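Local coordinates for glycosylation Associate Protein 1 (Streptococcus agalactiae serotype V, PDB 6OYC) that probably acts in the accessory Sec system, within a complex of three glycosylation-associated proteins, in the secretion of glycosylated proteins and perhaps in sugar binding, at residues Tyr340-Met343 with Asp348-Val351; Gln89-Arg94 with Gly129-Ile134; Ile230-Ser233 with His238-Phe241. All coordinates share one frame; numbering follows the deposited sequence.

Contact 1 (Tyr340-Met343 with Asp348-Val351)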
ATOM      1  N   TYR A 340       7.255   0.935  32.612  1.00 50.64           N
ATOM      2  CA  TYR A 340       7.143   0.311  33.927  1.00 53.85           C
ATOM      3  C   TYR A 340       6.526   1.266  34.948  1.00 52.26           C
ATOM      4  O   TYR A 340       5.569   0.911  35.646  1.00 53.72           O
ATOM      5  CB  TYR A 340       8.525  -0.163  34.379  1.00 56.81           C
ATOM      6  CG  TYR A 340       8.514  -1.025  35.625  1.00 61.89           C
ATOM      7  CD1 TYR A 340       8.001  -2.313  35.592  1.00 62.57           C
ATOM      8  CD2 TYR A 340       9.030  -0.553  36.828  1.00 60.67           C
ATOM      9  CE1 TYR A 340       7.988  -3.108  36.729  1.00 64.79           C
ATOM     10  CE2 TYR A 340       9.031  -1.345  37.965  1.00 64.75           C
ATOM     11  CZ  TYR A 340       8.499  -2.616  37.912  1.00 67.66           C
ATOM     12  OH  TYR A 340       8.489  -3.406  39.033  1.00 74.25           O
ATOM     13  N   LYS A 341       7.028   2.502  35.012  1.00 49.06           N
ATOM     14  CA  LYS A 341       6.557   3.446  36.024  1.00 50.16           C
ATOM     15  C   LYS A 341       5.069   3.752  35.868  1.00 55.16           C
ATOM     16  O   LYS A 341       4.315   3.710  36.850  1.00 57.69           O
ATOM     17  CB  LYS A 341       7.377   4.735  35.965  1.00 51.54           C
ATOM     18  CG  LYS A 341       8.703   4.673  36.725  1.00 52.45           C
ATOM     19  CD  LYS A 341       9.197   6.071  37.062  1.00 56.40           C
ATOM     20  CE  LYS A 341      10.630   6.296  36.568  1.00 65.49           C
ATOM     21  NZ  LYS A 341      11.653   5.470  37.279  1.00 66.75           N
ATOM     22  N   VAL A 342       4.623   4.070  34.645  1.00 51.66           N
ATOM     23  CA  VAL A 342       3.210   4.408  34.476  1.00 51.88           C
ATOM     24  C   VAL A 342       2.329   3.179  34.661  1.00 52.76           C
ATOM     25  O   VAL A 342       1.157   3.297  35.038  1.00 53.89           O
ATOM     26  CB  VAL A 342       2.945   5.079  33.113  1.00 54.61           C
ATOM     27  CG1 VAL A 342       4.018   6.117  32.792  1.00 53.57           C
ATOM     28  CG2 VAL A 342       2.820   4.039  32.006  1.00 50.10           C
ATOM     29  N   MET A 343       2.876   1.985  34.425  1.00 51.41           N
ATOM     30  CA  MET A 343       2.069   0.772  34.473  1.00 53.08           C
ATOM     31  C   MET A 343       1.850   0.299  35.901  1.00 59.00           C
ATOM     32  O   MET A 343       0.771  -0.215  36.220  1.00 59.29           O
ATOM     33  CB  MET A 343       2.722  -0.327  33.636  1.00 48.86           C
ATOM     34  CG  MET A 343       2.295  -0.280  32.171  1.00 49.48           C
ATOM     35  SD  MET A 343       3.281  -1.343  31.117  1.00 48.82           S
ATOM     36  CE  MET A 343       2.565  -2.955  31.477  1.00 45.99           C
ATOM     37  N   ASP A 348      -4.614  -0.959  34.361  1.00 51.13           N
ATOM     38  CA  ASP A 348      -5.390  -1.132  33.141  1.00 54.75           C
ATOM     39  C   ASP A 348      -4.570  -0.890  31.874  1.00 51.50           C
ATOM     40  O   ASP A 348      -5.001  -1.290  30.785  1.00 48.61           O
ATOM     41  CB  ASP A 348      -6.616  -0.211  33.170  1.00 56.22           C
ATOM     42  CG  ASP A 348      -7.683  -0.691  34.152  1.00 58.41           C
ATOM     43  OD1 ASP A 348      -7.607  -1.852  34.603  1.00 65.58           O
ATOM     44  OD2 ASP A 348      -8.591   0.090  34.486  1.00 59.76           O
ATOM     45  N   ILE A 349      -3.392  -0.274  31.994  1.00 50.55           N
ATOM     46  CA  ILE A 349      -2.541  -0.032  30.836  1.00 49.39           C
ATOM     47  C   ILE A 349      -1.907  -1.338  30.384  1.00 48.10           C
ATOM     48  O   ILE A 349      -1.390  -2.112  31.201  1.00 46.77           O
ATOM     49  CB  ILE A 349      -1.469   1.012  31.169  1.00 50.08           C
ATOM     50  CG1 ILE A 349      -2.107   2.389  31.347  1.00 47.36           C
ATOM     51  CG2 ILE A 349      -0.414   1.044  30.087  1.00 45.70           C
ATOM     52  CD1 ILE A 349      -1.165   3.409  31.912  1.00 47.40           C
ATOM     53  N   LYS A 350      -1.981  -1.605  29.081  1.00 43.58           N
ATOM     54  CA  LYS A 350      -1.281  -2.704  28.439  1.00 43.98           C
ATOM     55  C   LYS A 350      -0.495  -2.142  27.263  1.00 41.60           C
ATOM     56  O   LYS A 350      -0.892  -1.141  26.664  1.00 42.74           O
ATOM     57  CB  LYS A 350      -2.258  -3.782  27.975  1.00 46.36           C
ATOM     58  CG  LYS A 350      -3.163  -4.284  29.097  1.00 52.03           C
ATOM     59  CD  LYS A 350      -3.964  -5.506  28.674  1.00 59.09           C
ATOM     60  CE  LYS A 350      -4.748  -6.106  29.838  1.00 63.99           C
ATOM     61  NZ  LYS A 350      -5.633  -7.218  29.379  1.00 66.30           N
ATOM     62  N   VAL A 351       0.632  -2.769  26.937  1.00 37.39           N
ATOM     63  CA  VAL A 351       1.480  -2.279  25.855  1.00 40.63           C
ATOM     64  C   VAL A 351       1.621  -3.368  24.798  1.00 40.73           C
ATOM     65  O   VAL A 351       2.056  -4.488  25.095  1.00 41.94           O
ATOM     66  CB  VAL A 351       2.860  -1.816  26.356  1.00 42.97           C
ATOM     67  CG1 VAL A 351       3.734  -1.351  25.162  1.00 35.74           C
ATOM     68  CG2 VAL A 351       2.716  -0.691  27.384  1.00 34.43           C
TER
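The contact between Met-343 and Ile-349 is apolar and buried, and it is made chiefly by side-chain carbons. The CG methylene of Met-343 lies against the CG2 branch of Ile-349 at 3.7 Å, the two side chains meeting at a slant. The methionine chain runs on extended at chi2 (169°), which carries SD of Met-343 to 3.8 Å from CG2 of Val-351; a bend at chi3 then turns CE of Met-343 to 4.1 Å from Ile-349 O. Ile-349 and Val-351, two apart on the strand, thus both present CG2 to one methionine. The other branch of Ile-349 ends in CD1, which reaches the preceding helix residue, 4.0 Å from CG2 of Val-342 and 3.9 Å from Val-342 O, with the side chains nearly perpendicular.

These residues join helix 329-344 to strand 349-354 within a beta-alpha-beta unit that starts at strand 318-323, part of a six-stranded parallel sheet in this GT-B clan protein.

Arg-405 links the two backbones: it donates from NE to Ile-349 O and from NH2 to Met-343 O. Leu-406, at the start of the neighbouring strand, touches both Met-343 and Val-351.

Contact 2 (Gln89-Arg94 with Gly129-Ile134)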
ATOM      1  N   GLN A  89     -13.014 -18.377 -11.308  1.00 31.44           N
ATOM      2  CA  GLN A  89     -12.762 -19.729 -10.834  1.00 31.84           C
ATOM      3  C   GLN A  89     -11.911 -19.652  -9.579  1.00 30.98           C
ATOM      4  O   GLN A  89     -11.095 -18.741  -9.430  1.00 34.02           O
ATOM      5  CB  GLN A  89     -12.014 -20.595 -11.880  1.00 30.11           C
ATOM      6  CG  GLN A  89     -12.785 -20.974 -13.120  1.00 32.26           C
ATOM      7  CD  GLN A  89     -11.883 -21.670 -14.146  1.00 38.58           C
ATOM      8  OE1 GLN A  89     -11.763 -22.899 -14.144  1.00 39.58           O
ATOM      9  NE2 GLN A  89     -11.217 -20.885 -14.995  1.00 31.43           N
ATOM     10  N   MET A  90     -12.076 -20.638  -8.693  1.00 29.90           N
ATOM     11  CA  MET A  90     -11.332 -20.717  -7.433  1.00 32.58           C
ATOM     12  C   MET A  90     -10.339 -21.867  -7.552  1.00 30.18           C
ATOM     13  O   MET A  90     -10.693 -23.024  -7.335  1.00 28.58           O
ATOM     14  CB  MET A  90     -12.273 -20.919  -6.249  1.00 27.13           C
ATOM     15  CG  MET A  90     -13.547 -20.081  -6.325  1.00 29.94           C
ATOM     16  SD  MET A  90     -13.192 -18.308  -6.396  1.00 41.98           S
ATOM     17  CE  MET A  90     -12.026 -18.068  -5.041  1.00 30.11           C
ATOM     18  N   ILE A  91      -9.096 -21.552  -7.888  1.00 29.32           N
ATOM     19  CA  ILE A  91      -8.121 -22.590  -8.198  1.00 32.05           C
ATOM     20  C   ILE A  91      -7.632 -23.255  -6.916  1.00 32.69           C
ATOM     21  O   ILE A  91      -7.101 -22.589  -6.021  1.00 32.40           O
ATOM     22  CB  ILE A  91      -6.938 -22.024  -8.992  1.00 33.09           C
ATOM     23  CG1 ILE A  91      -7.412 -21.371 -10.289  1.00 35.45           C
ATOM     24  CG2 ILE A  91      -5.934 -23.152  -9.269  1.00 33.09           C
ATOM     25  CD1 ILE A  91      -6.321 -20.598 -10.983  1.00 32.37           C
ATOM     26  N   ASP A  92      -7.783 -24.575  -6.845  1.00 30.57           N
ATOM     27  CA  ASP A  92      -7.174 -25.405  -5.807  1.00 29.19           C
ATOM     28  C   ASP A  92      -5.931 -26.047  -6.409  1.00 31.99           C
ATOM     29  O   ASP A  92      -6.038 -26.950  -7.254  1.00 32.08           O
ATOM     30  CB  ASP A  92      -8.157 -26.469  -5.328  1.00 29.34           C
ATOM     31  CG  ASP A  92      -7.564 -27.416  -4.281  1.00 32.52           C
ATOM     32  OD1 ASP A  92      -6.349 -27.345  -3.941  1.00 27.46           O
ATOM     33  OD2 ASP A  92      -8.357 -28.242  -3.785  1.00 35.10           O
ATOM     34  N   PHE A  93      -4.755 -25.585  -5.977  1.00 27.15           N
ATOM     35  CA  PHE A  93      -3.520 -26.062  -6.588  1.00 27.72           C
ATOM     36  C   PHE A  93      -3.364 -27.578  -6.466  1.00 29.72           C
ATOM     37  O   PHE A  93      -2.626 -28.180  -7.254  1.00 30.35           O
ATOM     38  CB  PHE A  93      -2.322 -25.356  -5.954  1.00 30.17           C
ATOM     39  CG  PHE A  93      -1.885 -25.984  -4.661  1.00 30.28           C
ATOM     40  CD1 PHE A  93      -2.511 -25.647  -3.463  1.00 31.21           C
ATOM     41  CD2 PHE A  93      -0.886 -26.953  -4.644  1.00 29.42           C
ATOM     42  CE1 PHE A  93      -2.124 -26.253  -2.260  1.00 28.13           C
ATOM     43  CE2 PHE A  93      -0.500 -27.554  -3.443  1.00 28.66           C
ATOM     44  CZ  PHE A  93      -1.121 -27.192  -2.259  1.00 28.26           C
ATOM     45  N   ARG A  94      -4.027 -28.207  -5.488  1.00 28.60           N
ATOM     46  CA  ARG A  94      -3.910 -29.651  -5.318  1.00 31.89           C
ATOM     47  C   ARG A  94      -4.520 -30.426  -6.486  1.00 32.15           C
ATOM     48  O   ARG A  94      -4.226 -31.615  -6.655  1.00 31.08           O
ATOM     49  CB  ARG A  94      -4.578 -30.085  -3.999  1.00 30.87           C
ATOM     50  CG  ARG A  94      -3.846 -29.661  -2.741  1.00 26.72           C
ATOM     51  CD  ARG A  94      -4.630 -30.036  -1.498  1.00 29.43           C
ATOM     52  NE  ARG A  94      -4.579 -31.475  -1.243  1.00 31.57           N
ATOM     53  CZ  ARG A  94      -3.654 -32.101  -0.504  1.00 32.14           C
ATOM     54  NH1 ARG A  94      -2.664 -31.433   0.107  1.00 25.29           N
ATOM     55  NH2 ARG A  94      -3.736 -33.418  -0.375  1.00 29.49           N
ATOM     56  N   GLY A 129      -5.354 -15.295   0.433  1.00 28.45           N
ATOM     57  CA  GLY A 129      -5.240 -16.737   0.387  1.00 28.28           C
ATOM     58  C   GLY A 129      -5.344 -17.355  -0.991  1.00 27.74           C
ATOM     59  O   GLY A 129      -5.140 -18.568  -1.125  1.00 26.39           O
ATOM     60  N   ASN A 130      -5.652 -16.571  -2.016  1.00 27.17           N
ATOM     61  CA  ASN A 130      -5.791 -17.116  -3.356  1.00 26.98           C
ATOM     62  C   ASN A 130      -4.423 -17.512  -3.917  1.00 30.47           C
ATOM     63  O   ASN A 130      -3.404 -16.866  -3.648  1.00 30.37           O
ATOM     64  CB  ASN A 130      -6.460 -16.087  -4.266  1.00 28.50           C
ATOM     65  CG  ASN A 130      -5.679 -14.773  -4.342  1.00 28.65           C
ATOM     66  OD1 ASN A 130      -5.314 -14.186  -3.318  1.00 30.69           O
ATOM     67  ND2 ASN A 130      -5.411 -14.318  -5.560  1.00 31.76           N
ATOM     68  N   LEU A 131      -4.397 -18.601  -4.676  1.00 28.20           N
ATOM     69  CA  LEU A 131      -3.195 -18.974  -5.410  1.00 27.37           C
ATOM     70  C   LEU A 131      -2.764 -17.823  -6.325  1.00 30.44           C
ATOM     71  O   LEU A 131      -3.528 -17.390  -7.200  1.00 27.99           O
ATOM     72  CB  LEU A 131      -3.464 -20.242  -6.228  1.00 27.81           C
ATOM     73  CG  LEU A 131      -2.343 -20.658  -7.177  1.00 30.15           C
ATOM     74  CD1 LEU A 131      -1.191 -21.246  -6.357  1.00 25.28           C
ATOM     75  CD2 LEU A 131      -2.851 -21.657  -8.191  1.00 29.73           C
ATOM     76  N   THR A 132      -1.547 -17.316  -6.115  1.00 28.97           N
ATOM     77  CA  THR A 132      -1.006 -16.231  -6.929  1.00 29.53           C
ATOM     78  C   THR A 132       0.016 -16.723  -7.947  1.00 29.46           C
ATOM     79  O   THR A 132      -0.081 -16.396  -9.138  1.00 30.14           O
ATOM     80  CB  THR A 132      -0.358 -15.158  -6.047  1.00 32.40           C
ATOM     81  OG1 THR A 132       0.496 -15.786  -5.078  1.00 29.73           O
ATOM     82  CG2 THR A 132      -1.428 -14.342  -5.332  1.00 32.45           C
ATOM     83  N   HIS A 133       1.000 -17.500  -7.518  1.00 25.65           N
ATOM     84  CA  HIS A 133       1.935 -18.011  -8.506  1.00 32.48           C
ATOM     85  C   HIS A 133       2.538 -19.329  -8.044  1.00 31.16           C
ATOM     86  O   HIS A 133       2.551 -19.652  -6.851  1.00 27.78           O
ATOM     87  CB  HIS A 133       3.030 -16.979  -8.851  1.00 26.78           C
ATOM     88  CG  HIS A 133       3.949 -16.629  -7.718  1.00 31.76           C
ATOM     89  ND1 HIS A 133       3.713 -15.569  -6.861  1.00 30.92           N
ATOM     90  CD2 HIS A 133       5.150 -17.140  -7.358  1.00 30.51           C
ATOM     91  CE1 HIS A 133       4.713 -15.467  -6.005  1.00 26.79           C
ATOM     92  NE2 HIS A 133       5.602 -16.403  -6.289  1.00 31.23           N
ATOM     93  N   ILE A 134       3.010 -20.100  -9.025  1.00 29.19           N
ATOM     94  CA  ILE A 134       3.785 -21.307  -8.774  1.00 29.64           C
ATOM     95  C   ILE A 134       5.151 -21.171  -9.447  1.00 33.79           C
ATOM     96  O   ILE A 134       5.234 -20.945 -10.667  1.00 29.24           O
ATOM     97  CB  ILE A 134       3.061 -22.562  -9.273  1.00 30.73           C
ATOM     98  CG1 ILE A 134       1.731 -22.745  -8.543  1.00 25.03           C
ATOM     99  CG2 ILE A 134       3.965 -23.762  -9.141  1.00 26.85           C
ATOM    100  CD1 ILE A 134       0.806 -23.690  -9.265  1.00 26.59           C
TER
HETATM  101  O   HOH W   1      -6.784 -19.910  -5.462  1.00 27.56           O
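Leu-131 packs against Ile-91 and Phe-93 where the loop between helix 76-80 and strand 103-106 passes the start of strand 131-138. This strand belongs to the large antiparallel sheet, between strands 118-125 and 141-148. Just ahead of it, Asn-130 gives its ND2 to Asn-58 OD1.

At Leu-131 the chain engages the loop in two ways. Its backbone N donates to a water at 2.8 Å, and that water in turn donates to Ile-91 O, also at 2.8 Å, so that a single water links the two backbones. The side chain extends with CG anti to the backbone N (chi1 173°), and its two methyls divide between two partners. CD2 of Leu-131 meets CG2 of Ile-91 at 3.6 Å, the side chains slanting across one another, whereas CD1 lies 4.3 Å from CB of Phe-93, whose ring then leads away from the strand to meet Phe-104 edge-to-face.

Thr-132 and His-133 take up the sheet pairing, both bonding through the backbone to Gln-124. Ile-134 rests on Phe-148 and Ala-121 of the adjacent strands.

On the loop side, an Asx turn spans Phe-93: Arg-94 N donates to Asp-92 OD1 at 2.9 Å, approaching from above the carboxylate plane, 50° out of it. This bond ties together the residues flanking Phe-93, whose CB touches the leucine. The direct contact is therefore purely apolar and centred on one leucine, and its polar backbone link is indirect, with the water satisfying both the N-H at the start of the strand and the carbonyl of the loop.

Contact 3 (Ile230-Ser233 with His238-Phe241)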
ATOM      1  N   ILE A 230      -9.080  14.280 -15.935  1.00 37.45           N
ATOM      2  CA  ILE A 230      -8.132  13.217 -15.652  1.00 33.29           C
ATOM      3  C   ILE A 230      -7.381  13.613 -14.397  1.00 35.84           C
ATOM      4  O   ILE A 230      -6.828  14.717 -14.319  1.00 36.69           O
ATOM      5  CB  ILE A 230      -7.176  12.990 -16.830  1.00 33.80           C
ATOM      6  CG1 ILE A 230      -7.963  12.615 -18.083  1.00 34.44           C
ATOM      7  CG2 ILE A 230      -6.191  11.894 -16.505  1.00 35.62           C
ATOM      8  CD1 ILE A 230      -7.095  12.417 -19.274  1.00 36.77           C
ATOM      9  N   ILE A 231      -7.387  12.734 -13.399  1.00 31.77           N
ATOM     10  CA  ILE A 231      -6.631  12.944 -12.176  1.00 32.47           C
ATOM     11  C   ILE A 231      -5.457  11.986 -12.208  1.00 33.41           C
ATOM     12  O   ILE A 231      -5.642  10.763 -12.226  1.00 33.15           O
ATOM     13  CB  ILE A 231      -7.502  12.758 -10.924  1.00 34.69           C
ATOM     14  CG1 ILE A 231      -8.662  13.780 -10.967  1.00 32.87           C
ATOM     15  CG2 ILE A 231      -6.655  12.941  -9.681  1.00 28.83           C
ATOM     16  CD1 ILE A 231      -9.861  13.475 -10.098  1.00 37.26           C
ATOM     17  N   VAL A 232      -4.252  12.546 -12.267  1.00 33.35           N
ATOM     18  CA  VAL A 232      -3.036  11.787 -12.516  1.00 31.31           C
ATOM     19  C   VAL A 232      -2.213  11.727 -11.237  1.00 33.67           C
ATOM     20  O   VAL A 232      -1.847  12.762 -10.662  1.00 32.43           O
ATOM     21  CB  VAL A 232      -2.201  12.391 -13.656  1.00 36.73           C
ATOM     22  CG1 VAL A 232      -0.903  11.571 -13.852  1.00 33.12           C
ATOM     23  CG2 VAL A 232      -3.017  12.448 -14.943  1.00 34.65           C
ATOM     24  N   SER A 233      -1.916  10.510 -10.810  1.00 30.83           N
ATOM     25  CA  SER A 233      -0.859  10.274  -9.837  1.00 32.91           C
ATOM     26  C   SER A 233       0.482  10.729 -10.415  1.00 33.37           C
ATOM     27  O   SER A 233       0.948  10.171 -11.414  1.00 34.27           O
ATOM     28  CB  SER A 233      -0.837   8.780  -9.516  1.00 29.94           C
ATOM     29  OG  SER A 233      -0.357   8.542  -8.221  1.00 38.38           O
ATOM     30  N   HIS A 238       5.200   7.958 -16.175  1.00 25.98           N
ATOM     31  CA  HIS A 238       4.096   8.119 -17.118  1.00 34.52           C
ATOM     32  C   HIS A 238       3.652   9.560 -17.396  1.00 33.21           C
ATOM     33  O   HIS A 238       2.794   9.755 -18.255  1.00 34.90           O
ATOM     34  CB  HIS A 238       2.879   7.293 -16.654  1.00 31.88           C
ATOM     35  CG  HIS A 238       2.295   7.741 -15.352  1.00 33.02           C
ATOM     36  ND1 HIS A 238       1.686   6.864 -14.480  1.00 32.21           N
ATOM     37  CD2 HIS A 238       2.219   8.965 -14.772  1.00 33.09           C
ATOM     38  CE1 HIS A 238       1.261   7.528 -13.418  1.00 32.26           C
ATOM     39  NE2 HIS A 238       1.564   8.807 -13.575  1.00 31.79           N
ATOM     40  N   ASN A 239       4.195  10.559 -16.701  1.00 33.12           N
ATOM     41  CA  ASN A 239       3.760  11.935 -16.905  1.00 33.79           C
ATOM     42  C   ASN A 239       3.878  12.356 -18.364  1.00 38.07           C
ATOM     43  O   ASN A 239       3.015  13.076 -18.876  1.00 40.61           O
ATOM     44  CB  ASN A 239       4.587  12.876 -16.038  1.00 32.40           C
ATOM     45  CG  ASN A 239       4.148  12.882 -14.605  1.00 35.58           C
ATOM     46  OD1 ASN A 239       3.095  12.338 -14.256  1.00 34.76           O
ATOM     47  ND2 ASN A 239       4.963  13.492 -13.746  1.00 34.68           N
ATOM     48  N   ALA A 240       4.934  11.910 -19.052  1.00 33.03           N
ATOM     49  CA  ALA A 240       5.231  12.455 -20.370  1.00 37.98           C
ATOM     50  C   ALA A 240       4.163  12.072 -21.388  1.00 42.20           C
ATOM     51  O   ALA A 240       3.738  12.914 -22.191  1.00 48.59           O
ATOM     52  CB  ALA A 240       6.617  12.010 -20.842  1.00 29.81           C
ATOM     53  N   PHE A 241       3.688  10.830 -21.366  1.00 38.32           N
ATOM     54  CA  PHE A 241       2.651  10.491 -22.335  1.00 43.32           C
ATOM     55  C   PHE A 241       1.233  10.677 -21.805  1.00 42.75           C
ATOM     56  O   PHE A 241       0.289  10.603 -22.591  1.00 45.66           O
ATOM     57  CB  PHE A 241       2.837   9.060 -22.885  1.00 36.34           C
ATOM     58  CG  PHE A 241       2.749   7.966 -21.848  1.00 34.73           C
ATOM     59  CD1 PHE A 241       1.526   7.412 -21.499  1.00 35.22           C
ATOM     60  CD2 PHE A 241       3.892   7.461 -21.269  1.00 32.00           C
ATOM     61  CE1 PHE A 241       1.442   6.385 -20.579  1.00 32.97           C
ATOM     62  CE2 PHE A 241       3.820   6.434 -20.339  1.00 37.44           C
ATOM     63  CZ  PHE A 241       2.587   5.894 -19.993  1.00 34.44           C
TER
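A beta-alpha-beta unit of the seven-stranded parallel sheet, made of strand 229-233, helix 239-242 and strand 250-255, contains this contact: the C-terminal end of its first strand meets the start of its helix. In a GT-B-like arrangement such ends of parallel strands border the cleft between the domains, and a sulfate, probably from the crystallisation liquor, lies about 5 Å from the side chain of Asn-239.

The polar part of the contact is one hydrogen bond. His-238, at the N-cap position, points its side chain back to the strand and donates from NE2 to Ser-233 O at 2.6 Å, with an N-H...O angle of 155°. The carbonyl oxygen lies almost in the imidazole plane, and the C=O points almost straight at the nitrogen (171°). CG of His-238 sits between the backbone N and the carbonyl carbon (chi1 64°), which brings the ring edge round to the end of the strand. The other ring nitrogen, ND1, is bonded to Tyr-9 OH, so two bonds, one at each nitrogen, hold the ring's rotation. Ser-7 and Ile-5 pack beside it.

Val-232 adds van der Waals contact. Its CG1 methyl, anti to the backbone N, approaches the ring obliquely, 3.7 Å from NE2 of His-238, and the two side chains run past each other in opposite directions. The end of the Asn-239 side chain also comes near the strand, but its OD1 accepts from the backbone N of Asn-235 in the connecting loop, tying that turn to the first residue of the helix. That same OD1 of Asn-239 also lies 4.1 Å from CG1 of Val-232.

In the fold
The three contacts are separate sites, in the order contact 2, contact 3, contact 1 along the chain. Contacts 1 and 3 both join a helix to a strand of a beta-alpha-beta unit, but in different parallel sheets, the two expected of a GT-B-like protein; they lie on opposite sides of the chain's centre, with their own centres 49 Å apart and nearest atoms about 35 Å apart. Contact 2 belongs instead to the antiparallel sheet, its centre 45 Å from that of contact 1 and 34 Å from that of contact 3. Contact 3 has the bound sulfate beside it, although this ion need not mark a functional pocket.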